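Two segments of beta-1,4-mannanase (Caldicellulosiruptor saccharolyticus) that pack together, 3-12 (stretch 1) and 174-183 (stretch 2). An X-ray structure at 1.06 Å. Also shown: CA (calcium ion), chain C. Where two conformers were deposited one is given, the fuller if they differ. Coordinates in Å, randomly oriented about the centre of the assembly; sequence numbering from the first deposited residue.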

# COMPACT_ATOMS: atom_id res chain seq x y z
N SER A 3 9.79 -14.58 18.38
CA SER A 3 11.27 -14.66 18.22
C SER A 3 11.80 -13.94 16.97
O SER A 3 13.01 -14.03 16.68
CB SER A 3 11.72 -16.13 18.18
OG SER A 3 11.78 -16.64 19.50
N VAL A 4 10.91 -13.29 16.23
CA VAL A 4 11.31 -12.39 15.15
C VAL A 4 10.86 -10.95 15.36
O VAL A 4 9.78 -10.68 15.91
CB VAL A 4 10.89 -12.86 13.74
CG1 VAL A 4 11.26 -14.33 13.55
CG2 VAL A 4 9.40 -12.70 13.47
N ASN A 5 11.71 -10.05 14.88
CA ASN A 5 11.52 -8.61 14.98
C ASN A 5 10.62 -8.18 13.83
O ASN A 5 10.94 -8.40 12.67
CB ASN A 5 12.87 -7.91 14.78
CG ASN A 5 13.87 -8.22 15.86
OD1 ASN A 5 13.50 -8.42 17.02
ND2 ASN A 5 15.16 -8.22 15.51
N PRO A 6 9.53 -7.48 14.10
CA PRO A 6 8.68 -6.96 13.03
C PRO A 6 9.44 -6.02 12.12
O PRO A 6 10.30 -5.29 12.62
CB PRO A 6 7.54 -6.26 13.77
CG PRO A 6 7.61 -6.90 15.19
CD PRO A 6 9.02 -7.16 15.44
N VAL A 7 9.10 -6.03 10.85
CA VAL A 7 9.64 -5.05 9.92
C VAL A 7 8.58 -3.95 9.84
O VAL A 7 7.45 -4.20 9.50
CB VAL A 7 9.87 -5.63 8.52
CG1 VAL A 7 10.36 -4.56 7.59
CG2 VAL A 7 10.82 -6.80 8.52
N VAL A 8 8.96 -2.75 10.27
CA VAL A 8 8.00 -1.67 10.45
C VAL A 8 8.33 -0.53 9.49
O VAL A 8 9.28 0.24 9.67
CB VAL A 8 8.06 -1.12 11.89
CG1 VAL A 8 7.07 -0.02 12.11
CG2 VAL A 8 7.72 -2.28 12.83
N LEU A 9 7.53 -0.40 8.43
CA LEU A 9 7.67 0.63 7.41
C LEU A 9 6.61 1.70 7.70
O LEU A 9 5.50 1.71 7.17
CB LEU A 9 7.54 -0.00 6.03
CG LEU A 9 8.37 -1.26 5.77
CD1 LEU A 9 8.23 -1.73 4.34
CD2 LEU A 9 9.84 -1.00 6.07
N ASP A 10 7.01 2.60 8.58
CA ASP A 10 6.14 3.64 9.13
C ASP A 10 6.47 5.05 8.62
O ASP A 10 5.79 6.00 8.99
CB ASP A 10 6.11 3.64 10.66
CG ASP A 10 7.45 3.86 11.30
OD1 ASP A 10 8.44 4.17 10.61
OD2 ASP A 10 7.52 3.71 12.54
N PHE A 11 7.51 5.16 7.81
CA PHE A 11 7.97 6.39 7.19
C PHE A 11 8.45 7.41 8.22
O PHE A 11 8.67 8.57 7.87
CB PHE A 11 6.92 6.95 6.22
CG PHE A 11 6.46 5.87 5.27
CD1 PHE A 11 7.29 5.49 4.22
CD2 PHE A 11 5.29 5.17 5.50
CE1 PHE A 11 6.96 4.42 3.42
CE2 PHE A 11 4.96 4.06 4.69
CZ PHE A 11 5.78 3.71 3.66
N GLU A 12 8.67 7.01 9.47
CA GLU A 12 8.90 7.98 10.53
C GLU A 12 10.31 8.56 10.49
O GLU A 12 10.56 9.56 11.15
CB GLU A 12 8.51 7.41 11.89
CG GLU A 12 7.00 7.24 12.05
CD GLU A 12 6.23 8.53 11.78
OE1 GLU A 12 6.39 9.54 12.54
OE2 GLU A 12 5.46 8.54 10.80
CA CA C . 3.87 7.17 9.70
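Stretch 2 (174-183) YLDNVRIRPE

The apolar centre of the contact is formed by two cross-strand pairs on one face of a sheet: Val7 CB lies 4.0 Å from Ile180 CB, and Leu9 CB 4.0 Å from Val178 CB. Stretch 2 is extended from Tyr174 to Arg181, apart from the positive phi/psi of Asn177 (50/51°), and runs antiparallel to strand 7-9: the N-to-C directions differ by 166° and the axes approach to 4.7 Å. Four hydrogen bonds fix the register. Val7 N to Ile180 O and Ile180 N to Val7 O are both 2.9 Å, with N-H...O angles of 158°; Leu9 N to Val178 O is 2.8 Å, and Val178 N to Leu9 O 3.0 Å. Between them, Val8 and Arg179 form the non-hydrogen-bonded pair, their side chains on the other face, with Val8 CG2 4.2 Å from Arg179 CD.

Beyond Val7, Pro182 packs its CB 3.9 Å from Val4 CG2 and its CD 4.1 Å from Pro6 CG. At the other end, Asp176 OD1 meets the edge of the Phe11 ring, 3.5 Å from CD2. The polar edge closes on calcium: Asp10 O and Glu12 OE2 each lie 2.4 Å from CA, Asp176 OD1 and OD2 each 2.5 Å. The shared ion explains why Asp10 O and Asp176 OD1, both acceptors, sit 3.0 Å apart.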

# COMPACT_ATOMS: atom_id res chain seq x y z
N TYR A 174 -2.73 7.48 0.40
CA TYR A 174 -1.61 7.38 1.32
C TYR A 174 -1.51 5.97 1.86
O TYR A 174 -2.51 5.30 2.12
CB TYR A 174 -1.72 8.36 2.49
CG TYR A 174 -1.92 9.80 2.12
CD1 TYR A 174 -3.17 10.29 1.76
CD2 TYR A 174 -0.86 10.72 2.19
CE1 TYR A 174 -3.36 11.65 1.44
CE2 TYR A 174 -1.06 12.06 1.85
CZ TYR A 174 -2.29 12.52 1.48
OH TYR A 174 -2.53 13.84 1.17
N LEU A 175 -0.29 5.54 2.09
CA LEU A 175 0.00 4.32 2.81
C LEU A 175 0.78 4.66 4.06
O LEU A 175 1.63 5.56 4.07
CB LEU A 175 0.83 3.34 2.00
CG LEU A 175 0.16 2.66 0.86
CD1 LEU A 175 1.18 1.82 0.10
CD2 LEU A 175 -0.98 1.77 1.33
N ASP A 176 0.53 3.92 5.13
CA ASP A 176 1.33 4.08 6.35
C ASP A 176 1.32 2.75 7.09
O ASP A 176 0.47 1.87 6.87
CB ASP A 176 0.80 5.21 7.23
CG ASP A 176 1.84 5.85 8.15
OD1 ASP A 176 2.99 5.40 8.18
OD2 ASP A 176 1.50 6.81 8.85
N ASN A 177 2.26 2.65 8.03
CA ASN A 177 2.28 1.52 8.96
C ASN A 177 2.19 0.18 8.23
O ASN A 177 1.40 -0.70 8.59
CB ASN A 177 1.21 1.69 10.01
CG ASN A 177 1.48 2.89 10.88
OD1 ASN A 177 2.64 3.26 11.11
ND2 ASN A 177 0.45 3.52 11.38
N VAL A 178 3.06 0.05 7.23
CA VAL A 178 3.18 -1.24 6.55
C VAL A 178 4.10 -2.08 7.41
O VAL A 178 5.23 -1.70 7.63
CB VAL A 178 3.73 -1.03 5.13
CG1 VAL A 178 3.98 -2.39 4.48
CG2 VAL A 178 2.77 -0.15 4.31
N ARG A 179 3.61 -3.22 7.89
CA ARG A 179 4.35 -4.04 8.83
C ARG A 179 4.35 -5.49 8.37
O ARG A 179 3.31 -6.04 7.98
CB ARG A 179 3.75 -3.96 10.24
CG ARG A 179 3.81 -2.55 10.81
CD ARG A 179 3.55 -2.52 12.27
NE ARG A 179 2.12 -2.73 12.46
CZ ARG A 179 1.58 -2.84 13.68
NH1 ARG A 179 2.35 -2.88 14.75
NH2 ARG A 179 0.27 -2.99 13.78
N ILE A 180 5.51 -6.14 8.45
CA ILE A 180 5.66 -7.58 8.25
C ILE A 180 5.83 -8.13 9.66
O ILE A 180 6.78 -7.78 10.36
CB ILE A 180 6.83 -7.87 7.31
CG1 ILE A 180 6.68 -7.14 5.96
CG2 ILE A 180 7.05 -9.40 7.22
CD1 ILE A 180 7.98 -7.27 5.15
N ARG A 181 4.85 -8.95 10.07
CA ARG A 181 4.60 -9.20 11.49
C ARG A 181 4.58 -10.70 11.79
O ARG A 181 4.06 -11.46 10.99
CB ARG A 181 3.26 -8.61 11.95
CG ARG A 181 3.08 -7.14 11.70
CD ARG A 181 1.79 -6.60 12.28
NE ARG A 181 1.93 -6.43 13.72
CZ ARG A 181 0.94 -6.35 14.61
NH1 ARG A 181 -0.31 -6.45 14.22
NH2 ARG A 181 1.21 -6.27 15.90
N PRO A 182 5.04 -11.09 12.97
CA PRO A 182 4.77 -12.46 13.44
C PRO A 182 3.31 -12.74 13.80
O PRO A 182 2.86 -13.90 13.87
CB PRO A 182 5.70 -12.60 14.64
CG PRO A 182 5.84 -11.17 15.18
CD PRO A 182 5.87 -10.33 13.92
N GLU A 183 2.54 -11.69 14.03
CA GLU A 183 1.14 -11.86 14.39
C GLU A 183 0.33 -12.54 13.30
O GLU A 183 0.48 -12.22 12.11
CB GLU A 183 0.53 -10.49 14.73
CG GLU A 183 0.93 -9.90 16.06
CD GLU A 183 2.35 -9.38 16.19
OE1 GLU A 183 3.05 -9.16 15.19
OE2 GLU A 183 2.76 -9.23 17.36
O HOH W 1 3.59 5.73 11.51